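Local coordinates for protein nonribosomal peptide synthase (Streptomyces sp. MJ635-86F5, PDB 5JJP) that activates an aliphatic beta-amino acid by adenylation, probably using ATP and probably to feed a natural-product assembly line, at residues 29-34 / 202-207; 70-75 / 98-103; 389-394 / 417-422. One frame throughout, in Å; residues are numbered along the deposited sequence.

Contact 1: residues 29-34 / 202-207; sequences GNLRDY and RANIAF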
loop_
_atom_site.group_PDB
_atom_site.type_symbol
_atom_site.label_atom_id
_atom_site.label_comp_id
_atom_site.label_asym_id
_atom_site.label_seq_id
_atom_site.Cartn_x
_atom_site.Cartn_y
_atom_site.Cartn_z
ATOM N N GLY A 29 3.493 13.023 11.504
ATOM C CA GLY A 29 2.284 13.800 11.368
ATOM C C GLY A 29 1.731 13.804 9.959
ATOM O O GLY A 29 0.566 14.179 9.761
ATOM N N ASN A 30 2.554 13.354 9.006
ATOM C CA ASN A 30 2.220 13.355 7.574
ATOM C C ASN A 30 3.057 12.315 6.872
ATOM O O ASN A 30 4.258 12.170 7.110
ATOM C CB ASN A 30 2.489 14.717 6.988
ATOM C CG ASN A 30 1.869 14.914 5.596
ATOM O OD1 ASN A 30 2.251 14.256 4.610
ATOM N ND2 ASN A 30 0.867 15.795 5.523
ATOM N N LEU A 31 2.434 11.547 6.016
ATOM C CA LEU A 31 3.123 10.463 5.291
ATOM C C LEU A 31 4.328 10.991 4.541
ATOM O O LEU A 31 5.285 10.245 4.326
ATOM C CB LEU A 31 2.171 9.764 4.289
ATOM C CG LEU A 31 1.237 8.803 5.015
ATOM C CD1 LEU A 31 -0.008 8.454 4.225
ATOM C CD2 LEU A 31 2.010 7.539 5.387
ATOM N N ARG A 32 4.280 12.262 4.160
ATOM C CA ARG A 32 5.334 12.848 3.414
ATOM C C ARG A 32 6.572 12.842 4.269
ATOM O O ARG A 32 7.667 12.601 3.770
ATOM C CB ARG A 32 4.944 14.282 3.022
ATOM C CG ARG A 32 6.062 15.168 2.565
ATOM C CD ARG A 32 6.491 14.825 1.178
ATOM N NE ARG A 32 7.503 15.783 0.747
ATOM C CZ ARG A 32 8.770 15.751 1.115
ATOM N NH1 ARG A 32 9.192 14.802 1.901
ATOM N NH2 ARG A 32 9.615 16.672 0.658
ATOM N N ASP A 33 6.388 13.134 5.554
ATOM C CA ASP A 33 7.516 13.217 6.473
ATOM C C ASP A 33 7.919 11.830 6.891
ATOM O O ASP A 33 9.108 11.470 6.821
ATOM C CB ASP A 33 7.193 14.078 7.687
ATOM C CG ASP A 33 6.710 15.481 7.294
ATOM O OD1 ASP A 33 7.199 16.063 6.309
ATOM O OD2 ASP A 33 5.829 16.010 7.994
ATOM N N TYR A 34 6.936 11.035 7.319
ATOM C CA TYR A 34 7.241 9.719 7.867
ATOM C C TYR A 34 7.966 8.867 6.828
ATOM O O TYR A 34 8.941 8.204 7.155
ATOM C CB TYR A 34 6.008 8.989 8.469
ATOM C CG TYR A 34 6.442 7.717 9.155
ATOM C CD1 TYR A 34 6.975 7.751 10.431
ATOM C CD2 TYR A 34 6.383 6.481 8.507
ATOM C CE1 TYR A 34 7.395 6.587 11.059
ATOM C CE2 TYR A 34 6.779 5.294 9.126
ATOM C CZ TYR A 34 7.307 5.355 10.399
ATOM O OH TYR A 34 7.725 4.222 11.039
ATOM N N ARG A 202 -2.508 9.444 9.758
ATOM C CA ARG A 202 -2.244 8.842 11.049
ATOM C C ARG A 202 -2.341 7.330 10.927
ATOM O O ARG A 202 -1.510 6.594 11.465
ATOM C CB ARG A 202 -3.270 9.445 11.997
ATOM C CG ARG A 202 -3.504 8.755 13.307
ATOM C CD ARG A 202 -4.491 9.510 14.194
ATOM N NE ARG A 202 -5.888 9.299 13.854
ATOM C CZ ARG A 202 -6.916 9.667 14.646
ATOM N NH1 ARG A 202 -6.707 10.246 15.808
ATOM N NH2 ARG A 202 -8.175 9.483 14.264
ATOM N N ALA A 203 -3.368 6.850 10.227
ATOM C CA ALA A 203 -3.653 5.417 10.206
ATOM C C ALA A 203 -2.604 4.705 9.409
ATOM O O ALA A 203 -2.170 3.616 9.792
ATOM C CB ALA A 203 -5.017 5.124 9.636
ATOM N N ASN A 204 -2.250 5.259 8.266
ATOM C CA ASN A 204 -1.278 4.590 7.434
ATOM C C ASN A 204 0.121 4.665 8.031
ATOM O O ASN A 204 0.883 3.699 7.991
ATOM C CB ASN A 204 -1.323 5.053 5.970
ATOM C CG ASN A 204 -0.665 4.042 5.040
ATOM O OD1 ASN A 204 -0.949 2.816 5.113
ATOM N ND2 ASN A 204 0.254 4.500 4.258
ATOM N N ILE A 205 0.416 5.775 8.687
ATOM C CA ILE A 205 1.665 5.894 9.442
ATOM C C ILE A 205 1.717 4.824 10.534
ATOM O O ILE A 205 2.766 4.192 10.763
ATOM C CB ILE A 205 1.837 7.305 9.995
ATOM C CG1 ILE A 205 2.204 8.268 8.864
ATOM C CG2 ILE A 205 2.961 7.352 11.022
ATOM C CD1 ILE A 205 2.029 9.706 9.229
ATOM N N ALA A 206 0.576 4.538 11.135
ATOM C CA ALA A 206 0.564 3.552 12.250
ATOM C C ALA A 206 0.856 2.161 11.704
ATOM O O ALA A 206 1.505 1.371 12.330
ATOM C CB ALA A 206 -0.776 3.583 12.975
ATOM N N PHE A 207 0.358 1.893 10.506
ATOM C CA PHE A 207 0.655 0.698 9.826
ATOM C C PHE A 207 2.191 0.514 9.612
ATOM O O PHE A 207 2.740 -0.496 9.962
ATOM C CB PHE A 207 -0.056 0.666 8.508
ATOM C CG PHE A 207 0.247 -0.557 7.717
ATOM C CD1 PHE A 207 -0.237 -1.781 8.108
ATOM C CD2 PHE A 207 1.101 -0.501 6.598
ATOM C CE1 PHE A 207 0.098 -2.944 7.411
ATOM C CE2 PHE A 207 1.420 -1.639 5.900
ATOM C CZ PHE A 207 0.910 -2.860 6.298
#

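Contact 2: residues 70-75 / 98-103; sequences DAYAAE and VAAFLA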
loop_
_atom_site.group_PDB
_atom_site.type_symbol
_atom_site.label_atom_id
_atom_site.label_comp_id
_atom_site.label_asym_id
_atom_site.label_seq_id
_atom_site.Cartn_x
_atom_site.Cartn_y
_atom_site.Cartn_z
ATOM N N ASP A 70 8.889 18.159 -3.761
ATOM C CA ASP A 70 8.763 19.551 -3.392
ATOM C C ASP A 70 8.446 20.444 -4.634
ATOM O O ASP A 70 7.663 21.413 -4.512
ATOM C CB ASP A 70 10.039 20.050 -2.694
ATOM C CG ASP A 70 10.212 19.470 -1.283
ATOM O OD1 ASP A 70 9.262 18.925 -0.738
ATOM O OD2 ASP A 70 11.360 19.482 -0.764
ATOM N N ALA A 71 9.067 20.146 -5.773
ATOM C CA ALA A 71 8.856 20.969 -6.936
ATOM C C ALA A 71 7.438 20.784 -7.408
ATOM O O ALA A 71 6.762 21.729 -7.781
ATOM C CB ALA A 71 9.833 20.624 -8.012
ATOM N N TYR A 72 6.983 19.550 -7.398
ATOM C CA TYR A 72 5.641 19.239 -7.799
ATOM C C TYR A 72 4.648 19.949 -6.896
ATOM O O TYR A 72 3.625 20.436 -7.351
ATOM C CB TYR A 72 5.411 17.728 -7.754
ATOM C CG TYR A 72 5.929 16.912 -8.933
ATOM C CD1 TYR A 72 6.701 17.495 -9.966
ATOM C CD2 TYR A 72 5.691 15.581 -8.995
ATOM C CE1 TYR A 72 7.175 16.746 -11.039
ATOM C CE2 TYR A 72 6.188 14.827 -10.032
ATOM C CZ TYR A 72 6.943 15.405 -11.060
ATOM O OH TYR A 72 7.339 14.620 -12.110
ATOM N N ALA A 73 4.917 19.893 -5.589
ATOM C CA ALA A 73 4.012 20.462 -4.565
ATOM C C ALA A 73 3.839 21.942 -4.747
ATOM O O ALA A 73 2.720 22.444 -4.700
ATOM C CB ALA A 73 4.526 20.168 -3.159
ATOM N N ALA A 74 4.945 22.651 -4.989
ATOM C CA ALA A 74 4.884 24.096 -5.269
ATOM C C ALA A 74 3.961 24.419 -6.469
ATOM O O ALA A 74 3.108 25.293 -6.373
ATOM C CB ALA A 74 6.286 24.651 -5.522
ATOM N N GLU A 75 4.114 23.683 -7.574
ATOM C CA GLU A 75 3.287 23.913 -8.767
ATOM C C GLU A 75 1.815 23.496 -8.522
ATOM O O GLU A 75 0.906 24.224 -8.890
ATOM C CB GLU A 75 3.873 23.194 -9.965
ATOM C CG GLU A 75 5.152 23.821 -10.485
ATOM C CD GLU A 75 5.900 22.902 -11.463
ATOM O OE1 GLU A 75 5.968 23.275 -12.681
ATOM O OE2 GLU A 75 6.421 21.804 -11.028
ATOM N N VAL A 98 5.679 8.581 -7.776
ATOM C CA VAL A 98 5.919 8.593 -6.319
ATOM C C VAL A 98 6.081 10.040 -5.831
ATOM O O VAL A 98 5.472 10.449 -4.841
ATOM C CB VAL A 98 7.143 7.726 -5.944
ATOM C CG1 VAL A 98 7.438 7.831 -4.450
ATOM C CG2 VAL A 98 6.932 6.271 -6.351
ATOM N N ALA A 99 6.924 10.823 -6.514
ATOM C CA ALA A 99 7.046 12.252 -6.180
ATOM C C ALA A 99 5.640 12.922 -6.160
ATOM O O ALA A 99 5.321 13.688 -5.260
ATOM C CB ALA A 99 7.939 12.959 -7.157
ATOM N N ALA A 100 4.818 12.620 -7.151
ATOM C CA ALA A 100 3.425 13.171 -7.207
ATOM C C ALA A 100 2.569 12.821 -6.009
ATOM O O ALA A 100 1.886 13.727 -5.432
ATOM C CB ALA A 100 2.719 12.698 -8.430
ATOM N N PHE A 101 2.636 11.558 -5.560
ATOM C CA PHE A 101 1.791 11.197 -4.419
ATOM C C PHE A 101 2.330 11.763 -3.125
ATOM O O PHE A 101 1.555 12.217 -2.284
ATOM C CB PHE A 101 1.361 9.723 -4.396
ATOM C CG PHE A 101 2.380 8.738 -3.895
ATOM C CD1 PHE A 101 2.711 7.642 -4.685
ATOM C CD2 PHE A 101 2.844 8.783 -2.593
ATOM C CE1 PHE A 101 3.605 6.705 -4.247
ATOM C CE2 PHE A 101 3.693 7.819 -2.121
ATOM C CZ PHE A 101 4.074 6.777 -2.954
ATOM N N LEU A 102 3.655 11.875 -3.030
ATOM C CA LEU A 102 4.253 12.575 -1.937
ATOM C C LEU A 102 3.855 14.073 -1.934
ATOM O O LEU A 102 3.664 14.688 -0.856
ATOM C CB LEU A 102 5.789 12.408 -1.949
ATOM C CG LEU A 102 6.332 11.037 -1.625
ATOM C CD1 LEU A 102 7.856 11.011 -1.791
ATOM C CD2 LEU A 102 5.967 10.622 -0.217
ATOM N N ALA A 103 3.822 14.684 -3.103
ATOM C CA ALA A 103 3.433 16.074 -3.158
ATOM C C ALA A 103 1.973 16.198 -2.661
ATOM O O ALA A 103 1.679 17.035 -1.821
ATOM C CB ALA A 103 3.563 16.616 -4.568
#

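Contact 3: residues 389-394 / 417-422; sequences ALFSGY and VVFRTG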
loop_
_atom_site.group_PDB
_atom_site.type_symbol
_atom_site.label_atom_id
_atom_site.label_comp_id
_atom_site.label_asym_id
_atom_site.label_seq_id
_atom_site.Cartn_x
_atom_site.Cartn_y
_atom_site.Cartn_z
ATOM N N ALA A 389 -4.368 1.447 12.582
ATOM C CA ALA A 389 -4.285 1.561 11.129
ATOM C C ALA A 389 -5.605 1.510 10.373
ATOM O O ALA A 389 -5.616 1.524 9.142
ATOM C CB ALA A 389 -3.346 0.504 10.618
ATOM N N LEU A 390 -6.720 1.565 11.057
ATOM C CA LEU A 390 -8.009 1.519 10.383
ATOM C C LEU A 390 -8.335 2.764 9.575
ATOM O O LEU A 390 -8.000 3.906 9.954
ATOM C CB LEU A 390 -9.129 1.266 11.384
ATOM C CG LEU A 390 -9.014 -0.085 12.117
ATOM C CD1 LEU A 390 -9.984 -0.188 13.259
ATOM C CD2 LEU A 390 -9.214 -1.245 11.163
ATOM N N PHE A 391 -8.976 2.490 8.422
ATOM C CA PHE A 391 -9.616 3.500 7.587
ATOM C C PHE A 391 -10.576 4.360 8.407
ATOM O O PHE A 391 -10.946 3.985 9.534
ATOM C CB PHE A 391 -10.308 2.862 6.381
ATOM C CG PHE A 391 -11.629 2.215 6.681
ATOM C CD1 PHE A 391 -11.751 1.221 7.664
ATOM C CD2 PHE A 391 -12.772 2.585 5.981
ATOM C CE1 PHE A 391 -12.987 0.607 7.916
ATOM C CE2 PHE A 391 -13.992 1.979 6.246
ATOM C CZ PHE A 391 -14.093 1.028 7.220
ATOM N N SER A 392 -10.864 5.558 7.917
ATOM C CA SER A 392 -11.723 6.502 8.646
ATOM C C SER A 392 -13.197 6.302 8.346
ATOM O O SER A 392 -14.040 6.774 9.095
ATOM C CB SER A 392 -11.365 7.937 8.291
ATOM O OG SER A 392 -10.008 8.150 8.650
ATOM N N GLY A 393 -13.479 5.669 7.205
ATOM C CA GLY A 393 -14.837 5.393 6.818
ATOM C C GLY A 393 -14.913 5.170 5.351
ATOM O O GLY A 393 -13.915 5.314 4.631
ATOM N N TYR A 394 -16.109 4.865 4.880
ATOM C CA TYR A 394 -16.354 4.755 3.460
ATOM C C TYR A 394 -16.898 6.091 2.968
ATOM O O TYR A 394 -17.773 6.685 3.597
ATOM C CB TYR A 394 -17.377 3.675 3.201
ATOM C CG TYR A 394 -16.920 2.287 3.561
ATOM C CD1 TYR A 394 -15.906 1.659 2.815
ATOM C CD2 TYR A 394 -17.497 1.579 4.620
ATOM C CE1 TYR A 394 -15.484 0.369 3.111
ATOM C CE2 TYR A 394 -17.062 0.304 4.946
ATOM C CZ TYR A 394 -16.038 -0.296 4.194
ATOM O OH TYR A 394 -15.579 -1.574 4.471
ATOM N N VAL A 417 -13.385 2.239 18.669
ATOM C CA VAL A 417 -14.026 1.418 17.643
ATOM C C VAL A 417 -13.117 0.316 17.125
ATOM O O VAL A 417 -11.902 0.360 17.259
ATOM C CB VAL A 417 -14.514 2.227 16.422
ATOM C CG1 VAL A 417 -15.665 3.171 16.806
ATOM C CG2 VAL A 417 -13.363 2.964 15.760
ATOM N N VAL A 418 -13.748 -0.668 16.518
ATOM C CA VAL A 418 -13.087 -1.842 16.033
ATOM C C VAL A 418 -13.694 -2.142 14.640
ATOM O O VAL A 418 -14.776 -1.648 14.343
ATOM C CB VAL A 418 -13.330 -2.918 17.123
ATOM C CG1 VAL A 418 -13.974 -4.176 16.595
ATOM C CG2 VAL A 418 -12.068 -3.174 17.933
ATOM N N PHE A 419 -13.009 -2.926 13.808
ATOM C CA PHE A 419 -13.414 -3.166 12.411
ATOM C C PHE A 419 -13.916 -4.594 12.212
ATOM O O PHE A 419 -13.171 -5.560 12.432
ATOM C CB PHE A 419 -12.198 -2.915 11.479
ATOM C CG PHE A 419 -12.416 -3.296 10.028
ATOM C CD1 PHE A 419 -13.553 -2.876 9.352
ATOM C CD2 PHE A 419 -11.484 -4.057 9.358
ATOM C CE1 PHE A 419 -13.741 -3.214 8.025
ATOM C CE2 PHE A 419 -11.656 -4.413 8.047
ATOM C CZ PHE A 419 -12.788 -3.982 7.366
ATOM N N ARG A 420 -15.185 -4.727 11.840
ATOM C CA ARG A 420 -15.715 -6.022 11.460
ATOM C C ARG A 420 -15.252 -6.287 10.052
ATOM O O ARG A 420 -15.743 -5.647 9.134
ATOM C CB ARG A 420 -17.234 -6.053 11.477
ATOM C CG ARG A 420 -17.866 -5.860 12.855
ATOM C CD ARG A 420 -19.368 -5.991 12.746
ATOM N NE ARG A 420 -19.752 -7.326 12.266
ATOM C CZ ARG A 420 -21.007 -7.731 12.032
ATOM N NH1 ARG A 420 -22.028 -6.909 12.247
ATOM N NH2 ARG A 420 -21.224 -8.960 11.556
ATOM N N THR A 421 -14.357 -7.267 9.905
ATOM C CA THR A 421 -13.663 -7.530 8.650
ATOM C C THR A 421 -14.475 -8.168 7.587
ATOM O O THR A 421 -14.084 -8.152 6.462
ATOM C CB THR A 421 -12.471 -8.509 8.846
ATOM O OG1 THR A 421 -12.936 -9.753 9.377
ATOM C CG2 THR A 421 -11.453 -7.928 9.810
ATOM N N GLY A 422 -15.542 -8.846 7.966
ATOM C CA GLY A 422 -16.268 -9.714 7.038
ATOM C C GLY A 422 -15.540 -11.014 6.763
ATOM O O GLY A 422 -15.935 -11.758 5.870
#

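Contact 1: residues 29-34 / 202-207
Ile205 overlaps the first turn of the helix beginning at Leu31, pushing its branched side chain between Leu31 and Tyr34. This buried helix-to-helix joint lies in the adenylation core of an ANL-superfamily enzyme and brings a helix start near the N-terminus against helix 201-212. With CG1 anti to the carbonyl carbon and CG2 anti to the backbone N, the two branches of Ile205 diverge and find different partners. Ile205 CG2 lies over one face of the Tyr34 ring, a CH-pi contact 4.2 Å from the centroid and 19° off the normal. Ile205 CG1 meets Leu31 CD2 at 3.6 Å and Tyr34 CB at 3.9 Å, the Leu31 and Ile205 side chains running antiparallel alongside each other. Ile205 CD1, the extended tip, lies 3.7 Å from Asn30 C. A beta-branched residue suits this place, because it can send carbon atoms to Leu31, the Tyr34 ring and the Asn30 backbone together. Asn204 lies across Leu31, nearly perpendicular to it, its ND2 3.7 Å from Leu31 CD2. Tyr34 CG is anti to its backbone N (chi1 -173°), and the hydroxyl beyond the ring is hydrogen-bonded to Arg212 NH1. Asn30 suits the N-cap: its amide ND2 is held by the carbonyl of Phe105, while OD1 uses an in-plane lone pair to accept from Arg32 N at 2.9 Å.

Contact 2: residues 70-75 / 98-103
Two helices of the adenylation core, 62-77 and 95-107, pack here through alanines and one tyrosine. The axes of segments 70-75 and 98-103 approach to 8.1 Å and cross at -53°, near the angle expected of one class of ridges-into-grooves packing. The tight part is where the chains come closest: Ala103 CB sits 3.7 Å from Ala73 N and 3.9 Å from Ala73 CB, and the small methyl groups let the backbones draw together, with the CA atoms of Ala73 and Ala103 4.6 Å apart. One turn earlier on helix 95-107, Ala99 and Ala100 give Tyr72 a low surface to lie along. Its CG is anti to the carbonyl carbon (chi1 -80°), and Tyr72 CE2 lies 3.8 Å from Ala99 CB, while the hydroxyl is hydrogen-bonded to the carbonyl oxygen of Gly156. The back of helix 62-77 is looser and faces solvent: Ala74 and Asp70 are exposed, and Ala71 and Glu75 partly so. By contrast, Phe101 and Val98 on the far side of helix 95-107 are buried against helix 232-243. The edge of the Tyr72 ring, at CD2, rests 3.6 Å from Ala100 N, with Ala100 CA lying in the ring plane.

Contact 3: residues 389-394 / 417-422
The segments carry two signature sequences of adenylation enzymes, the Gly-Tyr of motif A6 and the start of the Arg-Thr-Gly-Asp of motif A7; in relatives the aspartate of A7 binds the nucleotide ribose. Their meeting is apolar, and Phe419 is its centre. CG of Phe419 is anti to the backbone N (chi1 172°), which swings the ring off strand 417-427 toward the facing loop. Leu390 grips the root of this side chain: CD2 comes to 3.4 Å from Phe419 CB, and CD1, the other branch of the fork, to 3.9 Å from the same atom. A leucine suits the spot because its two methyls can straddle a single methylene. Farther out, Phe391 presents its edge to the Phe419 face in an offset edge-to-face pair, centroids 5.5 Å apart and planes at 73°; the closest atoms are Phe391 CE1 and Phe419 CD1, at 3.8 Å. The CG of Phe391 sits flanked by both its backbone N and its carbonyl carbon (chi1 78°), and its CE2 lies 3.6 Å above the centre of the Tyr394 ring, so the three aromatics form a continuous cluster. Gly393 adopts backbone angles that would press a CB against the preceding carbonyl oxygen, so glycine suits it. The Tyr394 hydroxyl is hydrogen-bonded to Glu333 OE2, and its ring makes a cation-pi contact with Lys195. Around the cluster, Phe391 lies against Val197 and Met199 of strand 196-200, Ala404 of helix 398-404 touches all three aromatic side chains, and strand 381-386 pairs with the strand of Phe419 through Leu385.

In the fold
Contact 1 is the middle member, its centre about 17 Å from those of contacts 2 and 3, which lie about 29 Å apart, centre to centre, and do not touch. Contact 2 is nested along the chain inside the loop closed by contact 1, and contact 3 follows both. Arg32 links contacts 1 and 2, its NH2 forming a salt bridge with Asp70 OD1 at 2.7 Å. On the other side, helix 201-212 leans on the loop of contact 3, with Ala203 CB 3.2 Å from Leu390 O. The contacts thus form a path through the layered adenylation core, from helix 95-107, packed on the five-stranded mixed sheet, via helices 31-37 and 201-212 to the antiparallel sheet containing strand 417-427.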